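Local structure of hypothetical UPF0204 protein AF0625 (1YQE) at residues 21-30 with 41-50; 55-66 with 143-154. The protein probably hydrolyses D-aminoacyl-tRNAs, releasing the D-amino acid and free tRNA so that mischarged tRNA is recycled, and is expected to use zinc as cofactor. One frame throughout, in Å; residues are numbered along the deposited sequence.

Interaction 1: 21-30 with 41-50; sequences KDNLLTFADF and YLSDEFYIAE
The beta hairpin of strands 38-42 and 47-51 is covered on one side by the end of helix 15-24 and the loop after it, with Phe30 pushed in against Tyr41, Ser43, Phe46 and Ile48. The edge of the Phe30 ring meets the face of Phe46 in a T-shaped pair, planes at 68° and centroids 5.1 Å apart. Ser43 lies over one face of Phe30, its CB 3.7 Å from the ring centroid. With chi1 at 69°, Ser43 OG sits between its own N and carbonyl carbon, from where it donates to Phe46 O (2.7 Å) on a lone pair in the carbonyl plane, tying the two ends of the hairpin loop together. At the last turn of the helix, Leu24 CB and, just after it, Leu25 CD2 close on Ile48 CD1, and Leu25 CD2 also meets Tyr41 CD2 at 3.6 Å. Helix 15-24 thus lies on the hairpin through an apolar layer, and at the Lys21 end the contact turns polar: Lys21, its chain bent at chi3, brings NZ to Glu50 OE1 (2.8 Å) in a salt bridge whose hydrogen bonds are weak. Tyr41 OH donates to Glu50 OE2, and Gln18 bonds to both Lys21 NZ and Glu50 OE1.

Interaction 2: 55-66 with 143-154; sequences LIYADHIDEKLA and HGPSEISKPSAF. With POP (pyrophosphate 2-), chain B.
Two aspartates of 55-66 reach the backbone of 143-154 through different first torsions. Asp59 has CG opposite its carbonyl carbon (chi1 -84°), which swings OD2 in to the amides of Ser146 and Glu147, whereas Asp62 has CG wedged between N and the carbonyl carbon (chi1 53°), which sets OD1 before the amides of Ser149 and Lys150. Asp59 OD2 takes a nearly straight bond from Glu147 N (3.0 Å), arriving from above the carboxylate plane, and a weak one from Ser146 N. Asp62 OD1 accepts from Ser149 N (2.8 Å) and Lys150 N (3.2 Å), both on the same face of its plane, while a water donates to OD2. A leucine in place of Asp62 would probably leave these two amides without their shared acceptor and let that part of the loop shift. Between the aspartates, His60 N binds Glu147 O (2.8 Å), and Glu147 CB lies over the imidazole face, 3.7 Å from the ring centroid, in a CH-pi contact. Glu147 centres an inverse gamma turn; its carboxylate turns away from 55-66, OE2 held by Ser146 OG and Ser108 OG. Earlier in the same loop, Pro145, after a cis peptide, puts CD 3.3 Å from Leu55 O. At the pyrophosphate pocket, Ile56 CD1 comes within 3.5 Å of POP O3 and the His143 ring turns an edge to POP O4; Arg54, Arg79 and Ser81 N hydrogen-bond the ligand. His60 is the N-cap of helix 61-65, whose Leu65 packs on strands 6-11 and 38-42, while Leu55 CB meets the edge of Phe154 on strand 152-159, and that ring stacks on Phe76 of strand 73-81.

The centres of interactions 1 and 2 lie about 20 Å apart, and the two follow in series along the chain: the first closes at residue 50, just before the second opens at 55. Strand 47-51 leads into the 55-66 segment and its helix 61-65, and the two contacts touch where Ala49 CB packs on Leu65 CD2 at 3.7 Å. Both reach the same eight-stranded mixed sheet, interaction 1 at its 31-35 end and interaction 2 farther in, through strand 152-159. Interaction 1 thus fastens a helix end to the hairpin, well toward the periphery of the molecule, whereas interaction 2 joins segments 77 residues apart and borders the pyrophosphate pocket.

Interaction 1: 21-30 with 41-50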
loop_
_atom_site.group_PDB
_atom_site.type_symbol
_atom_site.label_atom_id
_atom_site.label_comp_id
_atom_site.label_asym_id
_atom_site.label_seq_id
_atom_site.Cartn_x
_atom_site.Cartn_y
_atom_site.Cartn_z
ATOM N N LYS A 21 16.037 -0.147 -4.566
ATOM C CA LYS A 21 16.972 -0.764 -3.633
ATOM C C LYS A 21 18.327 -0.064 -3.655
ATOM O O LYS A 21 18.867 0.283 -2.605
ATOM C CB LYS A 21 17.178 -2.240 -3.968
ATOM C CG LYS A 21 18.098 -2.942 -2.986
ATOM C CD LYS A 21 18.578 -4.287 -3.506
ATOM C CE LYS A 21 19.531 -4.119 -4.679
ATOM N NZ LYS A 21 20.025 -5.433 -5.170
ATOM N N ASP A 22 18.879 0.131 -4.852
ATOM C CA ASP A 22 20.177 0.790 -4.977
ATOM C C ASP A 22 20.202 2.157 -4.299
ATOM O O ASP A 22 21.203 2.534 -3.690
ATOM C CB ASP A 22 20.574 0.945 -6.448
ATOM C CG ASP A 22 20.877 -0.385 -7.115
ATOM O OD1 ASP A 22 21.526 -1.238 -6.476
ATOM O OD2 ASP A 22 20.479 -0.570 -8.284
ATOM N N ASN A 23 19.107 2.903 -4.403
ATOM C CA ASN A 23 19.039 4.223 -3.786
ATOM C C ASN A 23 18.931 4.127 -2.267
ATOM O O ASN A 23 19.558 4.900 -1.541
ATOM C CB ASN A 23 17.860 5.010 -4.362
ATOM C CG ASN A 23 18.122 5.492 -5.779
ATOM O OD1 ASN A 23 18.973 6.356 -6.005
ATOM N ND2 ASN A 23 17.402 4.929 -6.742
ATOM N N LEU A 24 18.141 3.167 -1.794
ATOM C CA LEU A 24 17.947 2.940 -0.364
ATOM C C LEU A 24 19.269 2.540 0.298
ATOM O O LEU A 24 19.516 2.855 1.464
ATOM C CB LEU A 24 16.909 1.827 -0.157
ATOM C CG LEU A 24 15.517 2.104 0.436
ATOM C CD1 LEU A 24 15.015 3.480 0.059
ATOM C CD2 LEU A 24 14.554 1.029 -0.052
ATOM N N LEU A 25 20.116 1.852 -0.460
ATOM C CA LEU A 25 21.407 1.391 0.039
ATOM C C LEU A 25 22.402 2.507 0.353
ATOM O O LEU A 25 23.366 2.288 1.083
ATOM C CB LEU A 25 22.035 0.426 -0.967
ATOM C CG LEU A 25 21.381 -0.953 -1.080
ATOM C CD1 LEU A 25 21.921 -1.682 -2.310
ATOM C CD2 LEU A 25 21.649 -1.747 0.194
ATOM N N THR A 26 22.179 3.698 -0.195
ATOM C CA THR A 26 23.086 4.813 0.061
ATOM C C THR A 26 22.643 5.649 1.257
ATOM O O THR A 26 23.375 6.529 1.714
ATOM C CB THR A 26 23.191 5.742 -1.156
ATOM O OG1 THR A 26 21.915 6.338 -1.411
ATOM C CG2 THR A 26 23.633 4.961 -2.381
ATOM N N PHE A 27 21.453 5.358 1.771
ATOM C CA PHE A 27 20.898 6.100 2.901
ATOM C C PHE A 27 21.442 5.689 4.262
ATOM O O PHE A 27 21.198 6.365 5.259
ATOM C CB PHE A 27 19.375 5.970 2.906
ATOM C CG PHE A 27 18.708 6.558 1.690
ATOM C CD1 PHE A 27 17.361 6.325 1.444
ATOM C CD2 PHE A 27 19.424 7.353 0.798
ATOM C CE1 PHE A 27 16.736 6.873 0.331
ATOM C CE2 PHE A 27 18.805 7.907 -0.318
ATOM C CZ PHE A 27 17.461 7.668 -0.552
ATOM N N ALA A 28 22.174 4.583 4.307
ATOM C CA ALA A 28 22.741 4.102 5.562
ATOM C C ALA A 28 23.886 3.127 5.309
ATOM O O ALA A 28 24.121 2.711 4.176
ATOM C CB ALA A 28 21.660 3.428 6.399
ATOM N N ASP A 29 24.594 2.769 6.375
ATOM C CA ASP A 29 25.715 1.844 6.279
ATOM C C ASP A 29 25.170 0.424 6.340
ATOM O O ASP A 29 24.883 -0.092 7.417
ATOM C CB ASP A 29 26.689 2.085 7.436
ATOM C CG ASP A 29 28.004 1.347 7.259
ATOM O OD1 ASP A 29 28.836 1.391 8.192
ATOM O OD2 ASP A 29 28.212 0.731 6.191
ATOM N N PHE A 30 25.025 -0.208 5.181
ATOM C CA PHE A 30 24.490 -1.562 5.134
ATOM C C PHE A 30 25.539 -2.658 5.039
ATOM O O PHE A 30 26.657 -2.436 4.585
ATOM C CB PHE A 30 23.509 -1.717 3.964
ATOM C CG PHE A 30 22.183 -1.042 4.185
ATOM C CD1 PHE A 30 22.016 0.311 3.902
ATOM C CD2 PHE A 30 21.100 -1.764 4.683
ATOM C CE1 PHE A 30 20.789 0.939 4.110
ATOM C CE2 PHE A 30 19.868 -1.148 4.896
ATOM C CZ PHE A 30 19.711 0.209 4.608
ATOM N N TYR A 41 20.055 -7.008 3.682
ATOM C CA TYR A 41 20.947 -5.871 3.846
ATOM C C TYR A 41 20.560 -5.255 5.179
ATOM O O TYR A 41 19.426 -4.805 5.356
ATOM C CB TYR A 41 20.761 -4.862 2.710
ATOM C CG TYR A 41 20.992 -5.446 1.332
ATOM C CD1 TYR A 41 19.998 -6.189 0.693
ATOM C CD2 TYR A 41 22.212 -5.281 0.677
ATOM C CE1 TYR A 41 20.213 -6.755 -0.563
ATOM C CE2 TYR A 41 22.438 -5.844 -0.580
ATOM C CZ TYR A 41 21.435 -6.579 -1.193
ATOM O OH TYR A 41 21.645 -7.142 -2.433
ATOM N N LEU A 42 21.501 -5.243 6.118
ATOM C CA LEU A 42 21.234 -4.724 7.450
ATOM C C LEU A 42 21.939 -3.420 7.791
ATOM O O LEU A 42 23.046 -3.148 7.327
ATOM C CB LEU A 42 21.621 -5.775 8.489
ATOM C CG LEU A 42 21.103 -7.191 8.236
ATOM C CD1 LEU A 42 21.792 -8.165 9.181
ATOM C CD2 LEU A 42 19.599 -7.219 8.416
ATOM N N SER A 43 21.275 -2.628 8.625
ATOM C CA SER A 43 21.790 -1.352 9.096
ATOM C C SER A 43 21.031 -1.060 10.382
ATOM O O SER A 43 20.119 -1.804 10.745
ATOM C CB SER A 43 21.534 -0.246 8.069
ATOM O OG SER A 43 20.155 0.054 7.966
ATOM N N ASP A 44 21.402 0.011 11.075
ATOM C CA ASP A 44 20.725 0.367 12.316
ATOM C C ASP A 44 19.550 1.304 12.051
ATOM O O ASP A 44 18.892 1.767 12.981
ATOM C CB ASP A 44 21.703 1.034 13.285
ATOM C CG ASP A 44 22.434 2.201 12.662
ATOM O OD1 ASP A 44 21.775 3.042 12.012
ATOM O OD2 ASP A 44 23.668 2.286 12.826
ATOM N N GLU A 45 19.293 1.582 10.777
ATOM C CA GLU A 45 18.202 2.467 10.387
ATOM C C GLU A 45 16.995 1.621 9.981
ATOM O O GLU A 45 15.951 1.651 10.630
ATOM C CB GLU A 45 18.646 3.347 9.214
ATOM C CG GLU A 45 17.724 4.520 8.914
ATOM C CD GLU A 45 17.728 5.566 10.016
ATOM O OE1 GLU A 45 16.957 6.544 9.909
ATOM O OE2 GLU A 45 18.505 5.413 10.986
ATOM N N PHE A 46 17.149 0.867 8.898
ATOM C CA PHE A 46 16.083 0.001 8.414
ATOM C C PHE A 46 16.691 -1.209 7.710
ATOM O O PHE A 46 17.903 -1.280 7.531
ATOM C CB PHE A 46 15.149 0.781 7.476
ATOM C CG PHE A 46 15.818 1.310 6.243
ATOM C CD1 PHE A 46 15.784 0.589 5.053
ATOM C CD2 PHE A 46 16.481 2.535 6.264
ATOM C CE1 PHE A 46 16.399 1.079 3.900
ATOM C CE2 PHE A 46 17.098 3.034 5.120
ATOM C CZ PHE A 46 17.058 2.304 3.932
ATOM N N TYR A 47 15.843 -2.156 7.320
ATOM C CA TYR A 47 16.288 -3.377 6.657
ATOM C C TYR A 47 15.825 -3.439 5.209
ATOM O O TYR A 47 14.866 -2.772 4.827
ATOM C CB TYR A 47 15.720 -4.598 7.376
ATOM C CG TYR A 47 16.237 -4.835 8.775
ATOM C CD1 TYR A 47 15.481 -5.556 9.697
ATOM C CD2 TYR A 47 17.502 -4.392 9.164
ATOM C CE1 TYR A 47 15.969 -5.834 10.966
ATOM C CE2 TYR A 47 18.000 -4.670 10.435
ATOM C CZ TYR A 47 17.227 -5.392 11.329
ATOM O OH TYR A 47 17.712 -5.681 12.584
ATOM N N ILE A 48 16.515 -4.253 4.413
ATOM C CA ILE A 48 16.163 -4.466 3.014
ATOM C C ILE A 48 16.314 -5.962 2.754
ATOM O O ILE A 48 17.284 -6.582 3.196
ATOM C CB ILE A 48 17.099 -3.721 2.035
ATOM C CG1 ILE A 48 17.018 -2.209 2.255
ATOM C CG2 ILE A 48 16.704 -4.060 0.593
ATOM C CD1 ILE A 48 17.959 -1.407 1.361
ATOM N N ALA A 49 15.355 -6.546 2.048
ATOM C CA ALA A 49 15.421 -7.968 1.743
ATOM C C ALA A 49 15.142 -8.182 0.267
ATOM O O ALA A 49 14.202 -7.613 -0.292
ATOM C CB ALA A 49 14.417 -8.745 2.588
ATOM N N GLU A 50 15.971 -9.010 -0.356
ATOM C CA GLU A 50 15.835 -9.315 -1.766
ATOM C C GLU A 50 15.439 -10.782 -1.887
ATOM O O GLU A 50 16.000 -11.643 -1.209
ATOM C CB GLU A 50 17.166 -9.054 -2.470
ATOM C CG GLU A 50 17.053 -8.705 -3.934
ATOM C CD GLU A 50 18.298 -8.007 -4.457
ATOM O OE1 GLU A 50 18.315 -7.638 -5.647
ATOM O OE2 GLU A 50 19.258 -7.825 -3.677
HETATM O O HOH W 1 24.126 0.980 9.863
#

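Interaction 2: 55-66 with 143-154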
loop_
_atom_site.group_PDB
_atom_site.type_symbol
_atom_site.label_atom_id
_atom_site.label_comp_id
_atom_site.label_asym_id
_atom_site.label_seq_id
_atom_site.Cartn_x
_atom_site.Cartn_y
_atom_site.Cartn_z
ATOM N N LEU A 55 6.807 -11.010 -6.298
ATOM C CA LEU A 55 6.079 -10.513 -5.129
ATOM C C LEU A 55 4.596 -10.873 -5.027
ATOM O O LEU A 55 4.140 -11.279 -3.962
ATOM C CB LEU A 55 6.251 -8.994 -5.003
ATOM C CG LEU A 55 7.704 -8.514 -4.875
ATOM C CD1 LEU A 55 7.729 -7.021 -4.579
ATOM C CD2 LEU A 55 8.410 -9.284 -3.771
ATOM N N ILE A 56 3.845 -10.741 -6.117
ATOM C CA ILE A 56 2.416 -11.056 -6.070
ATOM C C ILE A 56 2.114 -12.495 -5.657
ATOM O O ILE A 56 1.001 -12.800 -5.243
ATOM C CB ILE A 56 1.714 -10.770 -7.421
ATOM C CG1 ILE A 56 2.412 -11.522 -8.554
ATOM C CG2 ILE A 56 1.684 -9.266 -7.679
ATOM C CD1 ILE A 56 1.692 -11.402 -9.893
ATOM N N TYR A 57 3.102 -13.377 -5.772
ATOM C CA TYR A 57 2.918 -14.771 -5.375
ATOM C C TYR A 57 3.661 -15.063 -4.072
ATOM O O TYR A 57 3.703 -16.205 -3.611
ATOM C CB TYR A 57 3.428 -15.718 -6.466
ATOM C CG TYR A 57 2.689 -15.608 -7.777
ATOM C CD1 TYR A 57 3.262 -14.961 -8.870
ATOM C CD2 TYR A 57 1.410 -16.143 -7.923
ATOM C CE1 TYR A 57 2.580 -14.851 -10.083
ATOM C CE2 TYR A 57 0.718 -16.038 -9.131
ATOM C CZ TYR A 57 1.311 -15.390 -10.205
ATOM O OH TYR A 57 0.634 -15.280 -11.402
ATOM N N ALA A 58 4.229 -14.023 -3.472
ATOM C CA ALA A 58 4.990 -14.171 -2.234
ATOM C C ALA A 58 4.174 -14.369 -0.956
ATOM O O ALA A 58 4.500 -13.793 0.080
ATOM C CB ALA A 58 5.922 -12.974 -2.062
ATOM N N ASP A 59 3.119 -15.177 -1.019
ATOM C CA ASP A 59 2.303 -15.451 0.167
ATOM C C ASP A 59 3.200 -15.987 1.290
ATOM O O ASP A 59 4.097 -16.794 1.038
ATOM C CB ASP A 59 1.220 -16.494 -0.152
ATOM C CG ASP A 59 -0.032 -15.885 -0.779
ATOM O OD1 ASP A 59 -0.827 -16.646 -1.377
ATOM O OD2 ASP A 59 -0.239 -14.661 -0.666
ATOM N N HIS A 60 2.952 -15.532 2.517
ATOM C CA HIS A 60 3.715 -15.966 3.693
ATOM C C HIS A 60 5.188 -15.571 3.699
ATOM O O HIS A 60 5.964 -16.079 4.512
ATOM C CB HIS A 60 3.605 -17.488 3.858
ATOM C CG HIS A 60 2.205 -17.968 4.085
ATOM N ND1 HIS A 60 1.476 -17.627 5.202
ATOM C CD2 HIS A 60 1.391 -18.733 3.321
ATOM C CE1 HIS A 60 0.270 -18.159 5.117
ATOM N NE2 HIS A 60 0.192 -18.834 3.985
ATOM N N ILE A 61 5.586 -14.659 2.820
ATOM C CA ILE A 61 6.986 -14.264 2.785
ATOM C C ILE A 61 7.409 -13.545 4.066
ATOM O O ILE A 61 8.591 -13.543 4.418
ATOM C CB ILE A 61 7.293 -13.374 1.564
ATOM C CG1 ILE A 61 8.810 -13.288 1.368
ATOM C CG2 ILE A 61 6.682 -11.988 1.749
ATOM C CD1 ILE A 61 9.227 -12.552 0.123
ATOM N N ASP A 62 6.453 -12.943 4.769
ATOM C CA ASP A 62 6.777 -12.255 6.013
ATOM C C ASP A 62 7.208 -13.269 7.071
ATOM O O ASP A 62 8.132 -13.008 7.848
ATOM C CB ASP A 62 5.587 -11.435 6.533
ATOM C CG ASP A 62 4.310 -12.248 6.647
ATOM O OD1 ASP A 62 3.436 -11.869 7.459
ATOM O OD2 ASP A 62 4.170 -13.256 5.919
ATOM N N GLU A 63 6.542 -14.424 7.093
ATOM C CA GLU A 63 6.870 -15.481 8.048
ATOM C C GLU A 63 8.258 -16.031 7.749
ATOM O O GLU A 63 9.030 -16.321 8.664
ATOM C CB GLU A 63 5.859 -16.630 7.967
ATOM C CG GLU A 63 4.409 -16.233 8.175
ATOM C CD GLU A 63 3.469 -17.426 8.133
ATOM O OE1 GLU A 63 3.625 -18.285 7.235
ATOM O OE2 GLU A 63 2.567 -17.503 8.995
ATOM N N LYS A 64 8.564 -16.184 6.463
ATOM C CA LYS A 64 9.857 -16.700 6.027
ATOM C C LYS A 64 11.002 -15.769 6.423
ATOM O O LYS A 64 12.034 -16.214 6.933
ATOM C CB LYS A 64 9.858 -16.887 4.508
ATOM C CG LYS A 64 8.810 -17.868 4.014
ATOM C CD LYS A 64 8.790 -17.953 2.502
ATOM C CE LYS A 64 7.743 -18.953 2.036
ATOM N NZ LYS A 64 7.720 -19.086 0.555
ATOM N N LEU A 65 10.816 -14.478 6.184
ATOM C CA LEU A 65 11.841 -13.496 6.513
ATOM C C LEU A 65 12.001 -13.295 8.018
ATOM O O LEU A 65 13.102 -13.011 8.497
ATOM C CB LEU A 65 11.516 -12.158 5.841
ATOM C CG LEU A 65 11.732 -12.099 4.327
ATOM C CD1 LEU A 65 10.947 -10.937 3.720
ATOM C CD2 LEU A 65 13.217 -11.956 4.037
ATOM N N ALA A 66 10.908 -13.451 8.759
ATOM C CA ALA A 66 10.925 -13.261 10.209
ATOM C C ALA A 66 11.780 -14.290 10.945
ATOM O O ALA A 66 11.981 -14.194 12.155
ATOM C CB ALA A 66 9.509 -13.277 10.754
ATOM N N HIS A 143 -4.757 -7.975 -6.316
ATOM C CA HIS A 143 -3.624 -8.865 -6.527
ATOM C C HIS A 143 -2.980 -9.389 -5.253
ATOM O O HIS A 143 -3.202 -8.862 -4.163
ATOM C CB HIS A 143 -2.568 -8.171 -7.396
ATOM C CG HIS A 143 -2.989 -7.990 -8.824
ATOM N ND1 HIS A 143 -2.169 -7.427 -9.779
ATOM C CD2 HIS A 143 -4.143 -8.307 -9.460
ATOM C CE1 HIS A 143 -2.799 -7.406 -10.941
ATOM N NE2 HIS A 143 -3.998 -7.934 -10.775
ATOM N N GLY A 144 -2.187 -10.445 -5.404
ATOM C CA GLY A 144 -1.503 -11.026 -4.262
ATOM C C GLY A 144 -0.314 -10.152 -3.897
ATOM O O GLY A 144 -0.046 -9.162 -4.576
ATOM N N PRO A 145 0.410 -10.473 -2.820
ATOM C CA PRO A 145 0.148 -11.618 -1.943
ATOM C C PRO A 145 -0.948 -11.287 -0.920
ATOM O O PRO A 145 -1.016 -10.171 -0.397
ATOM C CB PRO A 145 1.512 -11.861 -1.303
ATOM C CG PRO A 145 2.022 -10.432 -1.124
ATOM C CD PRO A 145 1.659 -9.782 -2.441
ATOM N N SER A 146 -1.822 -12.247 -0.648
ATOM C CA SER A 146 -2.892 -12.013 0.310
ATOM C C SER A 146 -2.531 -12.517 1.700
ATOM O O SER A 146 -3.043 -12.016 2.700
ATOM C CB SER A 146 -4.177 -12.695 -0.154
ATOM O OG SER A 146 -3.984 -14.091 -0.249
ATOM N N GLU A 147 -1.641 -13.502 1.757
ATOM C CA GLU A 147 -1.257 -14.089 3.030
ATOM C C GLU A 147 -0.071 -13.402 3.699
ATOM O O GLU A 147 1.008 -13.973 3.809
ATOM C CB GLU A 147 -0.969 -15.578 2.839
ATOM C CG GLU A 147 -2.040 -16.300 2.019
ATOM C CD GLU A 147 -3.452 -16.070 2.534
ATOM O OE1 GLU A 147 -3.753 -16.479 3.673
ATOM O OE2 GLU A 147 -4.269 -15.479 1.800
ATOM N N ILE A 148 -0.289 -12.167 4.140
ATOM C CA ILE A 148 0.738 -11.384 4.823
ATOM C C ILE A 148 0.100 -10.881 6.113
ATOM O O ILE A 148 -0.918 -10.193 6.074
ATOM C CB ILE A 148 1.192 -10.171 3.979
ATOM C CG1 ILE A 148 1.739 -10.642 2.624
ATOM C CG2 ILE A 148 2.253 -9.378 4.741
ATOM C CD1 ILE A 148 3.004 -11.506 2.703
ATOM N N SER A 149 0.690 -11.242 7.251
ATOM C CA SER A 149 0.168 -10.847 8.557
ATOM C C SER A 149 0.805 -9.575 9.087
ATOM O O SER A 149 0.201 -8.850 9.879
ATOM C CB SER A 149 0.384 -11.968 9.579
ATOM O OG SER A 149 -0.423 -13.082 9.268
ATOM N N LYS A 150 2.039 -9.318 8.683
ATOM C CA LYS A 150 2.721 -8.106 9.118
ATOM C C LYS A 150 2.121 -6.947 8.337
ATOM O O LYS A 150 1.725 -7.116 7.186
ATOM C CB LYS A 150 4.221 -8.199 8.818
ATOM C CG LYS A 150 5.029 -8.986 9.840
ATOM C CD LYS A 150 5.233 -8.188 11.115
ATOM C CE LYS A 150 5.887 -9.037 12.204
ATOM N NZ LYS A 150 7.180 -9.604 11.753
ATOM N N PRO A 151 2.023 -5.757 8.956
ATOM C CA PRO A 151 1.458 -4.621 8.219
ATOM C C PRO A 151 2.280 -4.410 6.943
ATOM O O PRO A 151 3.503 -4.533 6.960
ATOM C CB PRO A 151 1.609 -3.466 9.206
ATOM C CG PRO A 151 1.427 -4.158 10.542
ATOM C CD PRO A 151 2.259 -5.413 10.371
ATOM N N SER A 152 1.625 -4.100 5.832
ATOM C CA SER A 152 2.374 -3.899 4.602
ATOM C C SER A 152 1.638 -3.087 3.551
ATOM O O SER A 152 0.465 -2.757 3.704
ATOM C CB SER A 152 2.776 -5.251 4.003
ATOM O OG SER A 152 1.649 -5.937 3.484
ATOM N N ALA A 153 2.359 -2.766 2.484
ATOM C CA ALA A 153 1.806 -2.017 1.361
ATOM C C ALA A 153 2.816 -2.062 0.224
ATOM O O ALA A 153 3.997 -2.353 0.443
ATOM C CB ALA A 153 1.522 -0.561 1.766
ATOM N N PHE A 154 2.342 -1.796 -0.991
ATOM C CA PHE A 154 3.195 -1.784 -2.169
ATOM C C PHE A 154 3.418 -0.345 -2.626
ATOM O O PHE A 154 2.466 0.423 -2.777
ATOM C CB PHE A 154 2.556 -2.575 -3.317
ATOM C CG PHE A 154 2.771 -4.059 -3.225
ATOM C CD1 PHE A 154 2.167 -4.803 -2.217
ATOM C CD2 PHE A 154 3.578 -4.711 -4.149
ATOM C CE1 PHE A 154 2.368 -6.184 -2.135
ATOM C CE2 PHE A 154 3.782 -6.082 -4.075
ATOM C CZ PHE A 154 3.176 -6.821 -3.065
HETATM P P1 POP B . 3.065 -7.166 -11.902
HETATM O O1 POP B . 3.066 -6.966 -13.409
HETATM O O2 POP B . 4.491 -7.517 -11.460
HETATM O O3 POP B . 2.153 -8.314 -11.495
HETATM O O POP B . 2.671 -5.768 -11.096
HETATM P P2 POP B . 1.134 -5.143 -10.996
HETATM O O4 POP B . 0.124 -5.916 -11.801
HETATM O O5 POP B . 1.152 -3.720 -11.450
HETATM O O6 POP B . 0.837 -5.166 -9.414
HETATM O O HOH W 2 1.913 -14.888 6.915
#